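PDB 4R01: putative NADH-flavin reductase from Streptococcus pneumoniae TIGR4, which probably acts as an NAD(P)H-dependent oxidoreductase of the NADH-flavin reductase type, binding its dinucleotide cofactor on a Rossmann-fold domain. Local coordinates for residues Val22-Glu27 and Tyr187-Val192; Asp47-Thr52 and Leu74-Lys79; Asp54-Phe59 and Gln86-Thr91; Ser80-Asn85 and Arg139-Leu144; Asp136-Arg139 and Asn145-Phe148. All coordinates share one frame; numbering follows the deposited sequence.

Contact 1: residues Val22-Glu27 and Tyr187-Val192; sequences VKRGHE and YAIGLV
R24 reaches over from the end of one helix to V192 and I189 on another, a worked example of how a long charged side chain can bridge two helices. CG lies beside the backbone N (chi1 -57°), and a second bend at chi2 (-77°) turns the chain across V192 before it runs extended to NE. The methyl CG1 of V192, placed anti to its backbone N, sits over one face of the guanidinium, 3.3 Å from R24 NH1. The edge of the same group meets I189: R24 NH2 makes a weak hydrogen bond to I189 O at 3.4 Å, bent to 139°, and I189 CG2, itself in the guanidinium plane, lies 3.5 Å from R24 NH2. The stronger polar ties are carboxylates, E20 to NE and D193 and E196 to NH1; the three gather round the guanidinium and probably hold it in place. H26 lies more loosely against V192, its NE2 4.5 Å from V192 CG1; that nitrogen is hydrogen-bonded to the shared E196, and ND1 to M2 N. G25, with positive phi in a Schellman motif, ends helix 12-24 ahead of strand 27-32. Helix 12-24 lies beside helix 184-196, whose L191 packs on L96 and V98 of strand 94-98.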
# COMPACT_ATOMS: atom_id res chain seq x y z
N VAL A 22 23.59 -13.06 -26.62
CA VAL A 22 24.84 -13.09 -27.37
C VAL A 22 26.00 -13.47 -26.45
O VAL A 22 26.85 -14.29 -26.81
CB VAL A 22 25.14 -11.74 -28.06
CG1 VAL A 22 26.61 -11.61 -28.41
CG2 VAL A 22 24.28 -11.58 -29.31
N LYS A 23 25.99 -12.91 -25.26
CA LYS A 23 27.00 -13.15 -24.27
C LYS A 23 27.03 -14.62 -23.88
O LYS A 23 28.07 -15.15 -23.60
CB LYS A 23 26.73 -12.28 -23.07
CG LYS A 23 27.91 -11.50 -22.56
CD LYS A 23 27.73 -11.12 -21.09
CE LYS A 23 28.02 -12.26 -20.13
NZ LYS A 23 28.25 -11.84 -18.73
N ARG A 24 25.87 -15.25 -23.84
CA ARG A 24 25.74 -16.65 -23.48
C ARG A 24 26.32 -17.55 -24.57
O ARG A 24 26.67 -18.70 -24.32
CB ARG A 24 24.27 -17.01 -23.23
CG ARG A 24 23.58 -16.18 -22.16
CD ARG A 24 23.95 -16.61 -20.75
NE ARG A 24 23.20 -15.87 -19.74
CZ ARG A 24 22.06 -16.28 -19.20
NH1 ARG A 24 21.52 -17.44 -19.57
NH2 ARG A 24 21.44 -15.54 -18.29
N GLY A 25 26.42 -17.02 -25.78
CA GLY A 25 27.04 -17.73 -26.88
C GLY A 25 26.10 -18.18 -27.98
O GLY A 25 26.51 -18.84 -28.93
N HIS A 26 24.82 -17.83 -27.85
CA HIS A 26 23.82 -18.20 -28.84
C HIS A 26 23.95 -17.34 -30.10
O HIS A 26 24.43 -16.21 -30.03
CB HIS A 26 22.41 -18.06 -28.26
CG HIS A 26 22.23 -18.75 -26.95
ND1 HIS A 26 21.88 -20.07 -26.84
CD2 HIS A 26 22.35 -18.28 -25.68
CE1 HIS A 26 21.80 -20.40 -25.56
NE2 HIS A 26 22.08 -19.34 -24.84
N GLU A 27 23.54 -17.88 -31.24
CA GLU A 27 23.52 -17.09 -32.47
C GLU A 27 22.15 -16.42 -32.64
O GLU A 27 21.12 -17.08 -32.81
CB GLU A 27 23.88 -17.94 -33.69
CG GLU A 27 22.98 -19.14 -33.99
CD GLU A 27 23.43 -19.89 -35.24
OE1 GLU A 27 23.46 -19.28 -36.33
OE2 GLU A 27 23.73 -21.10 -35.14
N TYR A 187 16.02 -8.77 -16.00
CA TYR A 187 14.90 -9.42 -16.68
C TYR A 187 15.39 -10.27 -17.85
O TYR A 187 14.93 -11.39 -18.04
CB TYR A 187 13.90 -8.37 -17.16
CG TYR A 187 12.74 -8.91 -17.98
CD1 TYR A 187 11.58 -9.35 -17.36
CD2 TYR A 187 12.81 -8.97 -19.36
CE1 TYR A 187 10.52 -9.84 -18.10
CE2 TYR A 187 11.76 -9.46 -20.11
CZ TYR A 187 10.62 -9.89 -19.48
OH TYR A 187 9.57 -10.38 -20.23
N ALA A 188 16.33 -9.72 -18.62
CA ALA A 188 16.91 -10.45 -19.74
C ALA A 188 17.59 -11.72 -19.25
O ALA A 188 17.46 -12.78 -19.87
CB ALA A 188 17.90 -9.57 -20.50
N ILE A 189 18.31 -11.61 -18.14
CA ILE A 189 18.97 -12.76 -17.54
C ILE A 189 17.97 -13.87 -17.22
O ILE A 189 18.19 -15.03 -17.56
CB ILE A 189 19.73 -12.37 -16.25
CG1 ILE A 189 20.86 -11.40 -16.58
CG2 ILE A 189 20.28 -13.61 -15.56
CD1 ILE A 189 21.69 -11.00 -15.38
N GLY A 190 16.86 -13.50 -16.59
CA GLY A 190 15.83 -14.46 -16.24
C GLY A 190 15.17 -15.08 -17.45
O GLY A 190 14.89 -16.27 -17.47
N LEU A 191 14.93 -14.26 -18.47
CA LEU A 191 14.27 -14.73 -19.68
C LEU A 191 15.14 -15.72 -20.46
O LEU A 191 14.65 -16.73 -20.96
CB LEU A 191 13.89 -13.54 -20.57
CG LEU A 191 13.00 -13.80 -21.78
CD1 LEU A 191 12.06 -12.62 -22.01
CD2 LEU A 191 13.83 -14.07 -23.02
N VAL A 192 16.44 -15.44 -20.55
CA VAL A 192 17.36 -16.33 -21.25
C VAL A 192 17.57 -17.62 -20.45
O VAL A 192 17.80 -18.69 -21.03
CB VAL A 192 18.72 -15.64 -21.52
CG1 VAL A 192 19.69 -16.59 -22.22
CG2 VAL A 192 18.52 -14.40 -22.37

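Contact 2: residues Asp47-Thr52 and Leu74-Lys79; sequences DLFELT and LPLHSK
The ring of F49 carries L48 CD2 over one face, 4.0 Å above its plane and displaced toward the rim, while its edge is turned to the first turn of helix 76-88. In the ring plane it meets backbone: F49 CZ approaches L76 O at 3.4 Å, and F49 CE1 lies 3.6 Å from K79 C. Side chains fill in beside that edge. L76 CB touches F49 CZ at 3.7 Å, and both L76 methyls lie near F49 CE2. K79 runs extended beyond CG, and it is its methylenes CB, CG and CD that pass the ring, K79 CD lying 3.9 Å from F49 CE1. This is a surface contact of the Rossmann fold, in which the turn following strand 42-45 packs on the helix that connects strand 61-64 to strand 94-98. An Asx turn shapes the base of the F49 side chain: D47 OD2 accepts from F49 N at 3.2 Å, the donor lying well above the carboxylate plane. H77 directs its CB away from F49, and its ND1 donates in the ring plane to a lone pair of L74 O, 3.1 Å away.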
# COMPACT_ATOMS: atom_id res chain seq x y z
N ASP A 47 9.00 -5.56 -41.80
CA ASP A 47 7.88 -5.23 -40.94
C ASP A 47 7.37 -6.50 -40.28
O ASP A 47 7.23 -7.53 -40.93
CB ASP A 47 6.76 -4.55 -41.72
CG ASP A 47 5.63 -4.07 -40.83
OD1 ASP A 47 5.76 -2.99 -40.22
OD2 ASP A 47 4.61 -4.79 -40.72
N LEU A 48 7.11 -6.41 -38.98
CA LEU A 48 6.69 -7.55 -38.17
C LEU A 48 5.54 -8.35 -38.80
O LEU A 48 5.62 -9.57 -38.92
CB LEU A 48 6.27 -7.08 -36.78
CG LEU A 48 5.64 -8.14 -35.88
CD1 LEU A 48 6.62 -9.28 -35.66
CD2 LEU A 48 5.21 -7.54 -34.55
N PHE A 49 4.50 -7.64 -39.23
CA PHE A 49 3.29 -8.30 -39.73
C PHE A 49 3.42 -8.72 -41.19
O PHE A 49 2.44 -9.11 -41.82
CB PHE A 49 2.09 -7.39 -39.54
CG PHE A 49 1.82 -7.04 -38.10
CD1 PHE A 49 1.08 -7.88 -37.29
CD2 PHE A 49 2.34 -5.87 -37.55
CE1 PHE A 49 0.84 -7.56 -35.97
CE2 PHE A 49 2.10 -5.55 -36.23
CZ PHE A 49 1.36 -6.40 -35.44
N GLU A 50 4.63 -8.64 -41.72
CA GLU A 50 4.91 -9.11 -43.07
C GLU A 50 5.81 -10.34 -43.03
O GLU A 50 6.24 -10.84 -44.06
CB GLU A 50 5.54 -8.00 -43.91
CG GLU A 50 4.53 -7.14 -44.65
CD GLU A 50 5.05 -5.74 -44.92
OE1 GLU A 50 6.27 -5.52 -44.80
OE2 GLU A 50 4.22 -4.85 -45.24
N LEU A 51 6.07 -10.82 -41.82
CA LEU A 51 6.88 -12.02 -41.63
C LEU A 51 6.18 -13.26 -42.17
O LEU A 51 4.96 -13.36 -42.13
CB LEU A 51 7.21 -12.22 -40.15
CG LEU A 51 8.23 -11.28 -39.50
CD1 LEU A 51 8.27 -11.51 -38.00
CD2 LEU A 51 9.61 -11.47 -40.11
N THR A 52 6.98 -14.19 -42.68
CA THR A 52 6.46 -15.46 -43.18
C THR A 52 7.02 -16.61 -42.36
O THR A 52 7.90 -16.41 -41.52
CB THR A 52 6.82 -15.67 -44.67
OG1 THR A 52 8.22 -15.96 -44.78
CG2 THR A 52 6.49 -14.42 -45.48
N LEU A 74 -1.75 0.13 -30.19
CA LEU A 74 -1.76 -0.83 -29.09
C LEU A 74 -2.49 -2.15 -29.42
O LEU A 74 -2.06 -3.21 -28.94
CB LEU A 74 -2.37 -0.20 -27.84
CG LEU A 74 -1.51 0.81 -27.08
CD1 LEU A 74 -2.32 1.50 -26.00
CD2 LEU A 74 -0.29 0.14 -26.47
N PRO A 75 -3.58 -2.11 -30.21
CA PRO A 75 -4.19 -3.40 -30.58
C PRO A 75 -3.28 -4.34 -31.38
O PRO A 75 -3.65 -5.50 -31.57
CB PRO A 75 -5.40 -2.99 -31.42
CG PRO A 75 -5.77 -1.67 -30.89
CD PRO A 75 -4.48 -0.99 -30.55
N LEU A 76 -2.13 -3.86 -31.85
CA LEU A 76 -1.23 -4.70 -32.63
C LEU A 76 -0.58 -5.79 -31.79
O LEU A 76 -0.03 -6.76 -32.33
CB LEU A 76 -0.15 -3.84 -33.29
CG LEU A 76 -0.62 -2.94 -34.43
CD1 LEU A 76 0.54 -2.13 -34.98
CD2 LEU A 76 -1.26 -3.77 -35.53
N HIS A 77 -0.65 -5.65 -30.47
CA HIS A 77 -0.16 -6.68 -29.56
C HIS A 77 -0.92 -7.98 -29.79
O HIS A 77 -0.34 -9.06 -29.85
CB HIS A 77 -0.29 -6.25 -28.10
CG HIS A 77 0.80 -5.32 -27.65
ND1 HIS A 77 0.68 -3.95 -27.68
CD2 HIS A 77 2.04 -5.58 -27.15
CE1 HIS A 77 1.79 -3.40 -27.22
NE2 HIS A 77 2.63 -4.36 -26.90
N SER A 78 -2.24 -7.87 -29.92
CA SER A 78 -3.09 -9.03 -30.15
C SER A 78 -2.87 -9.57 -31.56
O SER A 78 -2.77 -10.78 -31.75
CB SER A 78 -4.56 -8.68 -29.94
OG SER A 78 -4.82 -8.38 -28.58
N LYS A 79 -2.80 -8.67 -32.54
CA LYS A 79 -2.63 -9.08 -33.92
C LYS A 79 -1.30 -9.79 -34.11
O LYS A 79 -1.19 -10.70 -34.94
CB LYS A 79 -2.73 -7.88 -34.86
CG LYS A 79 -2.95 -8.25 -36.32
CD LYS A 79 -2.78 -7.05 -37.24
CE LYS A 79 -3.01 -7.44 -38.70
NZ LYS A 79 -2.42 -6.44 -39.64

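Contact 3: residues Asp54-Phe59 and Gln86-Thr91; sequences DDLTGF and QLLAGT
L56 meets L87 and L88 through methyl groups, at a point where the Rossmann fold brings the short, weakly bonded helix 53-56 against the C-terminal end of helix 76-88. One atom does most of the work: L56 CD1 fits against two leucines at once, 3.8 Å from L87 CD1 and 3.8 Å from L88 CD2. L56 crosses both partners at about a right angle, and the three chains share the same first torsion, with CG beside the backbone N and anti to the carbonyl carbon. L87 aims its CB at L56. The CB of L88 does not, and it is the outer part of that side chain that swings across to make the touch.

In the next shell, L56 also rests on I31 of strand 27-32, L87 on L51, and L88 on L144, so the small cluster is hemmed in by several parts of the fold. D55 OD2 accepts from T52 N, at the N-cap of the short helix, and forms a salt bridge with K46. Beyond L88 the helix gives way to a type II turn, L88 to T91, in which G90 takes positive phi and T91 N donates to L88 O at 3.1 Å. The methyl L88 CD2 also reaches the root of its partner's side chain, 3.8 Å from L56 CB.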
# COMPACT_ATOMS: atom_id res chain seq x y z
N ASP A 54 8.86 -18.92 -43.53
CA ASP A 54 10.23 -19.06 -44.00
C ASP A 54 11.18 -18.08 -43.30
O ASP A 54 12.40 -18.28 -43.30
CB ASP A 54 10.29 -18.88 -45.51
CG ASP A 54 9.71 -20.06 -46.26
OD1 ASP A 54 9.63 -21.16 -45.67
OD2 ASP A 54 9.34 -19.90 -47.45
N ASP A 55 10.63 -17.03 -42.71
CA ASP A 55 11.42 -16.10 -41.92
C ASP A 55 11.72 -16.66 -40.53
O ASP A 55 12.75 -16.36 -39.94
CB ASP A 55 10.72 -14.75 -41.80
CG ASP A 55 10.61 -14.03 -43.12
OD1 ASP A 55 11.52 -14.17 -43.96
OD2 ASP A 55 9.61 -13.31 -43.32
N LEU A 56 10.80 -17.47 -40.01
CA LEU A 56 10.93 -17.96 -38.64
C LEU A 56 11.33 -19.43 -38.54
O LEU A 56 11.45 -19.96 -37.44
CB LEU A 56 9.62 -17.73 -37.88
CG LEU A 56 9.23 -16.27 -37.67
CD1 LEU A 56 8.09 -16.16 -36.66
CD2 LEU A 56 10.43 -15.45 -37.22
N THR A 57 11.53 -20.07 -39.68
CA THR A 57 12.06 -21.44 -39.69
C THR A 57 13.54 -21.42 -39.35
O THR A 57 14.25 -20.46 -39.67
CB THR A 57 11.85 -22.14 -41.05
OG1 THR A 57 12.28 -21.27 -42.10
CG2 THR A 57 10.39 -22.50 -41.25
N GLY A 58 14.02 -22.49 -38.71
CA GLY A 58 15.42 -22.58 -38.35
C GLY A 58 15.75 -21.82 -37.08
O GLY A 58 16.85 -21.27 -36.95
N PHE A 59 14.81 -21.79 -36.14
CA PHE A 59 15.04 -21.17 -34.84
C PHE A 59 14.59 -22.09 -33.71
O PHE A 59 13.53 -22.71 -33.79
CB PHE A 59 14.31 -19.83 -34.74
CG PHE A 59 14.92 -18.73 -35.57
CD1 PHE A 59 16.13 -18.17 -35.22
CD2 PHE A 59 14.26 -18.26 -36.69
CE1 PHE A 59 16.70 -17.17 -35.98
CE2 PHE A 59 14.82 -17.25 -37.46
CZ PHE A 59 16.04 -16.70 -37.10
N GLN A 86 0.04 -18.29 -36.34
CA GLN A 86 -0.07 -18.74 -37.72
C GLN A 86 1.25 -19.22 -38.25
O GLN A 86 1.27 -20.10 -39.05
CB GLN A 86 -0.55 -17.61 -38.62
CG GLN A 86 -2.05 -17.44 -38.68
CD GLN A 86 -2.47 -16.01 -38.98
OE1 GLN A 86 -1.65 -15.17 -39.34
NE2 GLN A 86 -3.75 -15.73 -38.83
N LEU A 87 2.34 -18.64 -37.78
CA LEU A 87 3.67 -18.93 -38.29
C LEU A 87 4.36 -20.08 -37.55
O LEU A 87 5.14 -20.83 -38.14
CB LEU A 87 4.55 -17.68 -38.22
CG LEU A 87 4.09 -16.47 -39.02
CD1 LEU A 87 5.10 -15.34 -38.90
CD2 LEU A 87 3.89 -16.84 -40.48
N LEU A 88 4.06 -20.21 -36.26
CA LEU A 88 4.83 -21.12 -35.41
C LEU A 88 4.06 -22.35 -34.93
O LEU A 88 4.68 -23.35 -34.57
CB LEU A 88 5.37 -20.36 -34.20
CG LEU A 88 6.35 -19.22 -34.51
CD1 LEU A 88 6.91 -18.64 -33.22
CD2 LEU A 88 7.47 -19.70 -35.42
N ALA A 89 2.73 -22.29 -34.90
CA ALA A 89 1.94 -23.43 -34.46
C ALA A 89 2.17 -24.64 -35.36
O ALA A 89 2.31 -24.50 -36.57
CB ALA A 89 0.46 -23.08 -34.42
N GLY A 90 2.22 -25.82 -34.75
CA GLY A 90 2.53 -27.03 -35.48
C GLY A 90 4.00 -27.38 -35.35
O GLY A 90 4.37 -28.56 -35.27
N THR A 91 4.85 -26.36 -35.32
CA THR A 91 6.28 -26.56 -35.14
C THR A 91 6.61 -26.68 -33.66
O THR A 91 5.77 -26.39 -32.81
CB THR A 91 7.10 -25.41 -35.75
OG1 THR A 91 6.86 -24.20 -35.03
CG2 THR A 91 6.73 -25.21 -37.21

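Contact 4: residues Ser80-Asn85 and Arg139-Leu144; sequences SIELFN and RTKNNL
The unusual feature here is a lysine that uses its aliphatic middle and its charged end on two different residues: K141 lies along the amide of N85 and carries its ammonium on to E82. K141 CD is 3.4 Å from N85 CG, equally close to N85 OD1 and 3.5 Å from N85 ND2, which means that the methylene rests broadside on the whole amide. Nearer the backbone, K141 CB approaches N85 OD1 at 3.5 Å. A bend at chi2 (-47°) turns the lysine chain toward the helix, after which it continues extended to NZ.

There NZ forms a salt bridge with E82 OE2, meeting it on the syn side and 26° out of the carboxylate plane. The modelled separation of K141 NZ and E82 OE2, 2.5 Å, is too short to be taken at face value, and the exact length is doubtful. E82 starts with its CB directed away from the loop and comes back through its own bend at chi2 (76°), crossing the lysine at about a right angle. N85, with CG anti to its backbone N, extends straight out to the loop instead. Its OD1 also lies against L144, 3.7 Å from L144 CB.

The loop itself is tightly folded: K141 is the centre of an inverse gamma turn and begins a type I turn that ends at L144. It leads from helix 125-138 into strand 145-150. Helix 76-88 touches the loop at E82 and N85, while I81 leans on L138 of helix 125-138 and on F95 of strand 94-98, which L144 also reaches.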
# COMPACT_ATOMS: atom_id res chain seq x y z
N SER A 80 -0.30 -9.39 -33.34
CA SER A 80 1.02 -10.02 -33.42
C SER A 80 0.95 -11.47 -32.96
O SER A 80 1.56 -12.35 -33.57
CB SER A 80 2.05 -9.24 -32.59
OG SER A 80 1.76 -9.32 -31.20
N ILE A 81 0.20 -11.71 -31.89
CA ILE A 81 -0.01 -13.06 -31.38
C ILE A 81 -0.67 -13.94 -32.43
O ILE A 81 -0.22 -15.06 -32.70
CB ILE A 81 -0.88 -13.06 -30.12
CG1 ILE A 81 -0.19 -12.29 -29.00
CG2 ILE A 81 -1.18 -14.49 -29.68
CD1 ILE A 81 1.17 -12.83 -28.62
N GLU A 82 -1.75 -13.43 -33.03
CA GLU A 82 -2.47 -14.15 -34.07
C GLU A 82 -1.55 -14.48 -35.23
O GLU A 82 -1.62 -15.57 -35.80
CB GLU A 82 -3.67 -13.32 -34.56
CG GLU A 82 -4.85 -14.15 -35.01
CD GLU A 82 -5.63 -14.74 -33.84
OE1 GLU A 82 -6.17 -13.95 -33.03
OE2 GLU A 82 -5.70 -15.98 -33.73
N LEU A 83 -0.68 -13.53 -35.57
CA LEU A 83 0.29 -13.72 -36.64
C LEU A 83 1.33 -14.78 -36.30
O LEU A 83 1.59 -15.69 -37.09
CB LEU A 83 1.00 -12.40 -36.96
CG LEU A 83 2.25 -12.55 -37.82
CD1 LEU A 83 1.90 -12.87 -39.27
CD2 LEU A 83 3.11 -11.30 -37.74
N PHE A 84 1.93 -14.65 -35.12
CA PHE A 84 2.97 -15.58 -34.70
C PHE A 84 2.45 -17.00 -34.56
O PHE A 84 3.14 -17.96 -34.90
CB PHE A 84 3.60 -15.12 -33.38
CG PHE A 84 4.67 -14.09 -33.56
CD1 PHE A 84 5.84 -14.41 -34.23
CD2 PHE A 84 4.53 -12.82 -33.04
CE1 PHE A 84 6.83 -13.47 -34.40
CE2 PHE A 84 5.52 -11.87 -33.20
CZ PHE A 84 6.68 -12.20 -33.88
N ASN A 85 1.21 -17.12 -34.08
CA ASN A 85 0.57 -18.43 -33.99
C ASN A 85 0.46 -19.07 -35.37
O ASN A 85 0.76 -20.25 -35.54
CB ASN A 85 -0.81 -18.30 -33.35
CG ASN A 85 -1.52 -19.64 -33.22
OD1 ASN A 85 -1.12 -20.49 -32.43
ND2 ASN A 85 -2.58 -19.82 -34.00
N ARG A 139 -3.63 -18.19 -24.46
CA ARG A 139 -4.12 -19.38 -23.77
C ARG A 139 -5.02 -20.24 -24.65
O ARG A 139 -5.18 -21.43 -24.40
CB ARG A 139 -4.88 -18.98 -22.50
CG ARG A 139 -4.04 -18.20 -21.51
CD ARG A 139 -4.67 -18.23 -20.13
NE ARG A 139 -4.05 -17.27 -19.22
CZ ARG A 139 -2.96 -17.52 -18.50
NH1 ARG A 139 -2.35 -18.69 -18.59
NH2 ARG A 139 -2.48 -16.58 -17.70
N THR A 140 -5.58 -19.64 -25.69
CA THR A 140 -6.45 -20.36 -26.61
C THR A 140 -5.64 -21.05 -27.71
O THR A 140 -6.17 -21.85 -28.49
CB THR A 140 -7.48 -19.43 -27.26
OG1 THR A 140 -6.81 -18.46 -28.08
CG2 THR A 140 -8.29 -18.70 -26.19
N LYS A 141 -4.35 -20.74 -27.78
CA LYS A 141 -3.46 -21.35 -28.76
C LYS A 141 -2.93 -22.69 -28.26
O LYS A 141 -1.87 -22.75 -27.63
CB LYS A 141 -2.31 -20.41 -29.11
CG LYS A 141 -2.75 -19.07 -29.67
CD LYS A 141 -3.81 -19.24 -30.75
CE LYS A 141 -4.20 -17.90 -31.36
NZ LYS A 141 -5.32 -18.04 -32.32
N ASN A 142 -3.68 -23.75 -28.54
CA ASN A 142 -3.36 -25.08 -28.04
C ASN A 142 -2.06 -25.65 -28.61
O ASN A 142 -1.26 -26.23 -27.88
CB ASN A 142 -4.51 -26.05 -28.34
CG ASN A 142 -5.87 -25.41 -28.14
OD1 ASN A 142 -6.43 -24.80 -29.06
ND2 ASN A 142 -6.41 -25.53 -26.94
N ASN A 143 -1.86 -25.49 -29.91
CA ASN A 143 -0.71 -26.09 -30.58
C ASN A 143 0.48 -25.15 -30.69
O ASN A 143 1.29 -25.26 -31.61
CB ASN A 143 -1.12 -26.57 -31.97
CG ASN A 143 -2.32 -27.49 -31.94
OD1 ASN A 143 -3.44 -27.07 -32.20
ND2 ASN A 143 -2.09 -28.76 -31.60
N LEU A 144 0.58 -24.22 -29.75
CA LEU A 144 1.69 -23.27 -29.73
C LEU A 144 2.47 -23.38 -28.43
O LEU A 144 1.90 -23.30 -27.34
CB LEU A 144 1.17 -21.84 -29.91
CG LEU A 144 2.23 -20.73 -29.94
CD1 LEU A 144 3.15 -20.91 -31.14
CD2 LEU A 144 1.57 -19.36 -29.97

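Contact 5: residues Asp136-Arg139 and Asn145-Phe148; sequences DLLR and NWTF
L138 meets W146 and F148 with three separate carbons, and R139 continues the contact on the indole. In the last turn of helix 125-138, L138 CB sits over the six-membered ring of W146, 4.1 Å from its centroid and 16° off the normal, a CH-pi contact. Farther out, the branches divide: L138 CD2 goes to W146 CB at 3.8 Å, and L138 CD1 to F148 CD1, also at 3.8 Å. W146 can offer its face because its CG takes the crowded position between backbone N and carbonyl carbon (chi1 61°), which folds the indole back toward the helix end. R139 comes next. Its CA lies 3.9 Å from W146 CZ2, and its extended chain takes NH1 to the indole edge, 3.9 Å from W146 CH2. With guanidinium and ring planes 76° apart, this is no stack, and R139 NH2 makes a salt bridge to E170.

Helix and strand belong to one beta-alpha-beta crossover of the Rossmann fold, in which helix 125-138 links the neighbouring parallel strands 94-98 and 145-150. Although W146 NE1 lies 3.1 Å from L138 O, the angle is too poor for a hydrogen bond, which implies that the contact is held by carbon packing and the indole face.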
# COMPACT_ATOMS: atom_id res chain seq x y z
N ASP A 136 -4.44 -13.36 -22.89
CA ASP A 136 -5.69 -14.11 -22.96
C ASP A 136 -5.82 -14.85 -24.29
O ASP A 136 -6.36 -15.96 -24.35
CB ASP A 136 -6.89 -13.19 -22.75
CG ASP A 136 -6.98 -12.65 -21.33
OD1 ASP A 136 -6.36 -13.24 -20.43
OD2 ASP A 136 -7.69 -11.64 -21.12
N LEU A 137 -5.32 -14.24 -25.36
CA LEU A 137 -5.39 -14.84 -26.68
C LEU A 137 -4.44 -16.03 -26.80
O LEU A 137 -4.74 -17.01 -27.48
CB LEU A 137 -5.07 -13.79 -27.76
CG LEU A 137 -5.33 -14.19 -29.21
CD1 LEU A 137 -6.76 -14.67 -29.40
CD2 LEU A 137 -5.03 -13.03 -30.13
N LEU A 138 -3.30 -15.94 -26.12
CA LEU A 138 -2.31 -17.02 -26.14
C LEU A 138 -2.83 -18.31 -25.52
O LEU A 138 -2.51 -19.40 -25.99
CB LEU A 138 -1.03 -16.58 -25.43
CG LEU A 138 -0.00 -15.80 -26.26
CD1 LEU A 138 1.11 -15.25 -25.38
CD2 LEU A 138 0.58 -16.70 -27.35
N ARG A 139 -3.63 -18.19 -24.46
CA ARG A 139 -4.12 -19.38 -23.77
C ARG A 139 -5.02 -20.24 -24.65
O ARG A 139 -5.18 -21.43 -24.40
CB ARG A 139 -4.88 -18.98 -22.50
CG ARG A 139 -4.04 -18.20 -21.51
CD ARG A 139 -4.67 -18.23 -20.13
NE ARG A 139 -4.05 -17.27 -19.22
CZ ARG A 139 -2.96 -17.52 -18.50
NH1 ARG A 139 -2.35 -18.69 -18.59
NH2 ARG A 139 -2.48 -16.58 -17.70
N ASN A 145 3.78 -23.56 -28.55
CA ASN A 145 4.65 -23.64 -27.38
C ASN A 145 5.02 -22.25 -26.88
O ASN A 145 6.16 -21.80 -27.04
CB ASN A 145 5.91 -24.44 -27.70
CG ASN A 145 5.62 -25.88 -28.05
OD1 ASN A 145 4.66 -26.47 -27.54
ND2 ASN A 145 6.43 -26.45 -28.93
N TRP A 146 4.06 -21.57 -26.27
CA TRP A 146 4.24 -20.18 -25.85
C TRP A 146 4.64 -20.05 -24.39
O TRP A 146 4.35 -20.92 -23.58
CB TRP A 146 2.97 -19.37 -26.12
CG TRP A 146 1.76 -19.87 -25.37
CD1 TRP A 146 0.85 -20.80 -25.79
CD2 TRP A 146 1.33 -19.47 -24.06
NE1 TRP A 146 -0.11 -20.99 -24.83
CE2 TRP A 146 0.16 -20.19 -23.76
CE3 TRP A 146 1.83 -18.56 -23.11
CZ2 TRP A 146 -0.52 -20.04 -22.56
CZ3 TRP A 146 1.15 -18.42 -21.92
CH2 TRP A 146 -0.02 -19.15 -21.65
N THR A 147 5.30 -18.95 -24.07
CA THR A 147 5.61 -18.61 -22.68
C THR A 147 5.56 -17.10 -22.50
O THR A 147 6.39 -16.37 -23.04
CB THR A 147 6.98 -19.15 -22.24
OG1 THR A 147 6.99 -20.58 -22.34
CG2 THR A 147 7.28 -18.74 -20.81
N PHE A 148 4.57 -16.64 -21.73
CA PHE A 148 4.41 -15.23 -21.42
C PHE A 148 5.29 -14.86 -20.23
O PHE A 148 5.16 -15.44 -19.15
CB PHE A 148 2.94 -14.92 -21.11
CG PHE A 148 2.55 -13.49 -21.33
CD1 PHE A 148 2.31 -13.01 -22.62
CD2 PHE A 148 2.41 -12.62 -20.26
CE1 PHE A 148 1.95 -11.70 -22.83
CE2 PHE A 148 2.04 -11.30 -20.47
CZ PHE A 148 1.81 -10.84 -21.75

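Starting from the N terminus, the first helix ends at contact 1, which closes a loop of some 160 residues on helix 184-196 and encloses the other four contacts. Within it, contacts 2 and 3 cross, their segments alternating along the chain, and both use helix 76-88, the former near its start and the latter at its end. Contact 4 takes the middle of that helix; it crosses contact 3 and follows contact 2 in series. Contact 5 then closes a short loop starting at R139, the residue it shares with contact 4. Contacts 2 to 5 touch one another directly and tie helix 76-88 to the loops and short helix beside it and, through contact 5, helix 125-138 to strand 145-150, whereas contact 1 touches none of them.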